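PDB 6CPB: carbon monoxide oxidation system transcription regulator CooA-1 from Carboxydothermus hydrogenoformans, which senses carbon monoxide through a haem-binding domain, the part held in this construct, and as a whole protein probably binds DNA to regulate transcription. Local coordinates for the interface of chains A and B. Sequence-based numbering; all coordinates share one arbitrary frame. Chains: chain A/B, Carbon monoxide oxidation system transcription regulator CooA-1.

Contact 1: the interface of chains A and B. Residues chain A 57, 64, 127-128, 131; chain B 125, 128-129, 132.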
loop_
_atom_site.group_PDB
_atom_site.type_symbol
_atom_site.label_atom_id
_atom_site.label_comp_id
_atom_site.label_asym_id
_atom_site.label_seq_id
_atom_site.Cartn_x
_atom_site.Cartn_y
_atom_site.Cartn_z
ATOM N N LEU A 57 8.130 -12.208 5.296
ATOM C CA LEU A 57 7.747 -13.358 4.494
ATOM C C LEU A 57 8.675 -14.510 4.853
ATOM O O LEU A 57 9.885 -14.324 4.951
ATOM C CB LEU A 57 7.877 -13.022 2.997
ATOM C CG LEU A 57 7.668 -14.091 1.915
ATOM C CD1 LEU A 57 7.352 -13.445 0.582
ATOM C CD2 LEU A 57 8.915 -14.968 1.704
ATOM N N PHE A 64 12.427 -13.046 4.662
ATOM C CA PHE A 64 12.759 -11.663 4.354
ATOM C C PHE A 64 11.909 -10.745 5.216
ATOM O O PHE A 64 10.677 -10.804 5.160
ATOM C CB PHE A 64 12.471 -11.333 2.889
ATOM C CG PHE A 64 13.135 -12.249 1.917
ATOM C CD1 PHE A 64 14.452 -12.053 1.557
ATOM C CD2 PHE A 64 12.434 -13.290 1.337
ATOM C CE1 PHE A 64 15.071 -12.901 0.653
ATOM C CE2 PHE A 64 13.048 -14.141 0.436
ATOM C CZ PHE A 64 14.363 -13.940 0.102
ATOM N N ILE A 127 13.262 -6.696 -2.818
ATOM C CA ILE A 127 13.607 -8.110 -2.669
ATOM C C ILE A 127 13.584 -8.815 -4.019
ATOM O O ILE A 127 14.506 -9.572 -4.345
ATOM C CB ILE A 127 12.689 -8.793 -1.639
ATOM C CG1 ILE A 127 12.955 -8.234 -0.245
ATOM C CG2 ILE A 127 12.863 -10.317 -1.665
ATOM C CD1 ILE A 127 11.801 -8.427 0.724
ATOM N N ILE A 128 12.537 -8.583 -4.822
ATOM C CA ILE A 128 12.474 -9.197 -6.146
ATOM C C ILE A 128 13.703 -8.816 -6.962
ATOM O O ILE A 128 14.355 -9.666 -7.580
ATOM C CB ILE A 128 11.177 -8.787 -6.865
ATOM C CG1 ILE A 128 9.958 -9.401 -6.173
ATOM C CG2 ILE A 128 11.231 -9.210 -8.335
ATOM C CD1 ILE A 128 8.637 -8.802 -6.618
ATOM N N LEU A 131 16.715 -10.787 -5.765
ATOM C CA LEU A 131 16.676 -12.201 -6.112
ATOM C C LEU A 131 16.981 -12.419 -7.591
ATOM O O LEU A 131 17.678 -13.378 -7.953
ATOM C CB LEU A 131 15.318 -12.806 -5.754
ATOM C CG LEU A 131 15.035 -12.956 -4.261
ATOM C CD1 LEU A 131 13.588 -13.381 -4.056
ATOM C CD2 LEU A 131 15.980 -13.947 -3.611
ATOM N N LEU B 125 4.410 -10.512 -3.188
ATOM C CA LEU B 125 4.810 -11.587 -2.287
ATOM C C LEU B 125 4.697 -12.955 -2.964
ATOM O O LEU B 125 5.555 -13.826 -2.751
ATOM C CB LEU B 125 4.051 -11.496 -0.965
ATOM C CG LEU B 125 4.252 -10.184 -0.176
ATOM C CD1 LEU B 125 3.537 -10.280 1.158
ATOM C CD2 LEU B 125 5.704 -9.796 0.039
ATOM N N ILE B 128 7.775 -13.316 -5.099
ATOM C CA ILE B 128 8.930 -13.728 -4.298
ATOM C C ILE B 128 8.890 -15.230 -4.035
ATOM O O ILE B 128 9.888 -15.929 -4.221
ATOM C CB ILE B 128 9.011 -12.909 -2.995
ATOM C CG1 ILE B 128 9.336 -11.454 -3.314
ATOM C CG2 ILE B 128 10.063 -13.511 -2.053
ATOM C CD1 ILE B 128 9.151 -10.498 -2.139
ATOM N N ASN B 129 7.740 -15.753 -3.603
ATOM C CA ASN B 129 7.635 -17.186 -3.362
ATOM C C ASN B 129 7.976 -17.978 -4.614
ATOM O O ASN B 129 8.667 -18.998 -4.543
ATOM C CB ASN B 129 6.234 -17.555 -2.877
ATOM C CG ASN B 129 5.951 -17.078 -1.464
ATOM O OD1 ASN B 129 6.828 -16.595 -0.766
ATOM N ND2 ASN B 129 4.709 -17.215 -1.043
ATOM N N VAL B 132 11.728 -18.040 -5.022
ATOM C CA VAL B 132 12.338 -18.912 -4.025
ATOM C C VAL B 132 12.128 -20.371 -4.393
ATOM O O VAL B 132 13.052 -21.187 -4.302
ATOM C CB VAL B 132 11.765 -18.597 -2.634
ATOM C CG1 VAL B 132 12.195 -19.645 -1.622
ATOM C CG2 VAL B 132 12.198 -17.215 -2.176
#

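Contact 2: the interface of chains A and B. Residues chain A 125-126, 128-129; chain B 57, 59, 80.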
loop_
_atom_site.group_PDB
_atom_site.type_symbol
_atom_site.label_atom_id
_atom_site.label_comp_id
_atom_site.label_asym_id
_atom_site.label_seq_id
_atom_site.Cartn_x
_atom_site.Cartn_y
_atom_site.Cartn_z
ATOM N N LEU A 125 9.469 -5.055 -3.754
ATOM C CA LEU A 125 10.061 -4.958 -5.085
ATOM C C LEU A 125 11.579 -4.950 -5.007
ATOM O O LEU A 125 12.256 -5.495 -5.892
ATOM C CB LEU A 125 9.556 -3.726 -5.827
ATOM C CG LEU A 125 8.049 -3.649 -6.055
ATOM C CD1 LEU A 125 7.762 -2.553 -7.077
ATOM C CD2 LEU A 125 7.429 -4.963 -6.481
ATOM N N THR A 126 12.132 -4.366 -3.944
ATOM C CA THR A 126 13.569 -4.440 -3.721
ATOM C C THR A 126 14.030 -5.885 -3.550
ATOM O O THR A 126 15.076 -6.278 -4.088
ATOM C CB THR A 126 13.936 -3.561 -2.532
ATOM O OG1 THR A 126 13.686 -2.205 -2.915
ATOM C CG2 THR A 126 15.394 -3.715 -2.114
ATOM N N ILE A 128 12.537 -8.583 -4.822
ATOM C CA ILE A 128 12.474 -9.197 -6.146
ATOM C C ILE A 128 13.703 -8.816 -6.962
ATOM O O ILE A 128 14.355 -9.666 -7.580
ATOM C CB ILE A 128 11.177 -8.787 -6.865
ATOM C CG1 ILE A 128 9.958 -9.401 -6.173
ATOM C CG2 ILE A 128 11.231 -9.210 -8.335
ATOM C CD1 ILE A 128 8.637 -8.802 -6.618
ATOM N N ASN A 129 14.025 -7.525 -6.977
ATOM C CA ASN A 129 15.152 -7.032 -7.754
ATOM C C ASN A 129 16.447 -7.718 -7.329
ATOM O O ASN A 129 17.293 -8.059 -8.167
ATOM C CB ASN A 129 15.229 -5.512 -7.571
ATOM C CG ASN A 129 16.169 -4.847 -8.544
ATOM O OD1 ASN A 129 15.914 -4.813 -9.741
ATOM N ND2 ASN A 129 17.264 -4.318 -8.034
ATOM N N LEU B 57 8.565 -4.725 -13.786
ATOM C CA LEU B 57 10.016 -4.829 -13.634
ATOM C C LEU B 57 10.500 -5.719 -14.765
ATOM O O LEU B 57 10.113 -6.887 -14.835
ATOM C CB LEU B 57 10.386 -5.476 -12.299
ATOM C CG LEU B 57 9.908 -4.792 -11.031
ATOM C CD1 LEU B 57 10.099 -5.740 -9.831
ATOM C CD2 LEU B 57 10.633 -3.483 -10.804
ATOM N N TYR B 59 13.782 -7.299 -16.951
ATOM C CA TYR B 59 15.201 -7.633 -16.947
ATOM C C TYR B 59 15.543 -8.385 -18.226
ATOM O O TYR B 59 14.671 -8.865 -18.953
ATOM C CB TYR B 59 15.559 -8.491 -15.729
ATOM C CG TYR B 59 15.137 -7.864 -14.430
ATOM C CD1 TYR B 59 15.969 -7.001 -13.756
ATOM C CD2 TYR B 59 13.885 -8.127 -13.891
ATOM C CE1 TYR B 59 15.571 -6.409 -12.563
ATOM C CE2 TYR B 59 13.483 -7.549 -12.711
ATOM C CZ TYR B 59 14.325 -6.692 -12.051
ATOM O OH TYR B 59 13.890 -6.122 -10.878
ATOM N N ARG B 80 10.356 1.112 -7.131
ATOM C CA ARG B 80 11.278 0.982 -8.259
ATOM C C ARG B 80 10.603 0.482 -9.532
ATOM O O ARG B 80 11.291 0.269 -10.527
ATOM C CB ARG B 80 12.439 0.055 -7.902
ATOM C CG ARG B 80 12.070 -1.406 -7.756
ATOM C CD ARG B 80 13.251 -2.259 -7.364
ATOM N NE ARG B 80 13.879 -1.848 -6.109
ATOM C CZ ARG B 80 15.133 -1.402 -5.970
ATOM N NH1 ARG B 80 15.940 -1.248 -7.010
ATOM N NH2 ARG B 80 15.582 -1.095 -4.759
#

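Contact 1: the interface of chains A and B
The ring of A:Phe64 meets B:Ile128 and B:Val132 at its CE2 corner: the B:Ile128 methyl CG2 stands 3.9 Å from CE2, and B:Val132 CG2 reaches the same carbon at 4.1 Å. One face of the ring is roofed from within chain A by A:Ile127 CG2, 3.9 Å above the plane and over its centre, while A:Leu57 CD2 lies at the edge, in plane. These neighbours help hold the ring where its corner can meet the partner helix. B:Ile128 fills the middle of the patch with both branches. Its CG2, anti to the backbone N, turns toward A:Leu57 CD1 and the phenylalanine; its CG1 (chi1 -68°) runs the other way, to A:Ile128 CG1 at 3.6 Å, where the two equivalent isoleucines cross. The tip CD1 rests 3.7 Å from A:Ile127 CG2, and A:Leu131 CD1 closes in on CG2 at about a right angle. A:Leu57, with CG anti to N (chi1 174°), brings both methyls to B:Asn129 OD1, CD2 near the amide plane and CD1, 3.5 Å from OD1, well off it. An alanine in place of B:Ile128 would probably open a gap between A:Ile128, A:Ile127 and the A:Leu57 and A:Phe64 pair, leaving the phenylalanine corner less well supported. The patch joins helix 108-136 of one chain to helix 108-135 and strands 52-59 and 62-70 of the other, as part of the helix-pairing dimer contact expected of a CRP-like regulator.

Contact 2: the interface of chains A and B
B:Arg80 reaches over helix 108-135 of chain A and takes the hydroxyl of A:Thr126 side-on, with two guanidinium nitrogens on one oxygen. NH2 bonds to OG1 at 2.9 Å, the straighter of the pair at 151°, and NE at 3.2 Å is more bent; OG1 lies at the guanidinium edge, near its plane. From chi1 70°, between its own backbone N and carbonyl carbon, the arginine chain runs along the helix, CG 3.9 Å from A:Leu125 CB and CD 3.8 Å from A:Asn129 CB, and a bend at chi3 turns the head to the threonine. This is the close-fitting part, where B:Arg80 gives up 78 Å² of surface. The amide of A:Asn129 lies nearly parallel to the guanidinium but is offset; its ND2 stands over NH1 of B:Arg80 at 3.5 Å, while OD1 serves B:Tyr59. Packing is sparser on the side of B:Leu57, which gives up 30 Å², well under half that of B:Arg80, through a contact of CD1 with A:Ile128 CG2 at 3.9 Å. B:Arg80 is also one of the haem-binding residues of this protein, so the contact may link the haem pocket to the partner's helix. Bridging these two regions, the B:Tyr59 phenol donates to A:Asn129 OD1: OH to OD1 is 2.7 Å, in the carbonyl plane and on a lone pair, with a C=O...O angle of 124°.

The C-alpha centres of contact 1 and contact 2 lie about 10 Å apart, and both use A:Ile128. In contact 1 this residue faces the partner's long helix; in contact 2 it faces the partner's strand 52-59, so one helix position serves two surfaces. The interface is two-fold symmetric, and the contacts partly mirror each other: leucine 57 and helix positions 125, 128 and 129 recur from opposite chains, but the leucine and Asn129 side chains settle differently in the two halves. The long helices therefore pack against each other and also against the beta-sheet side of the opposite subunit. A shift at the haem side of contact 2 could thus be felt at the helix pair.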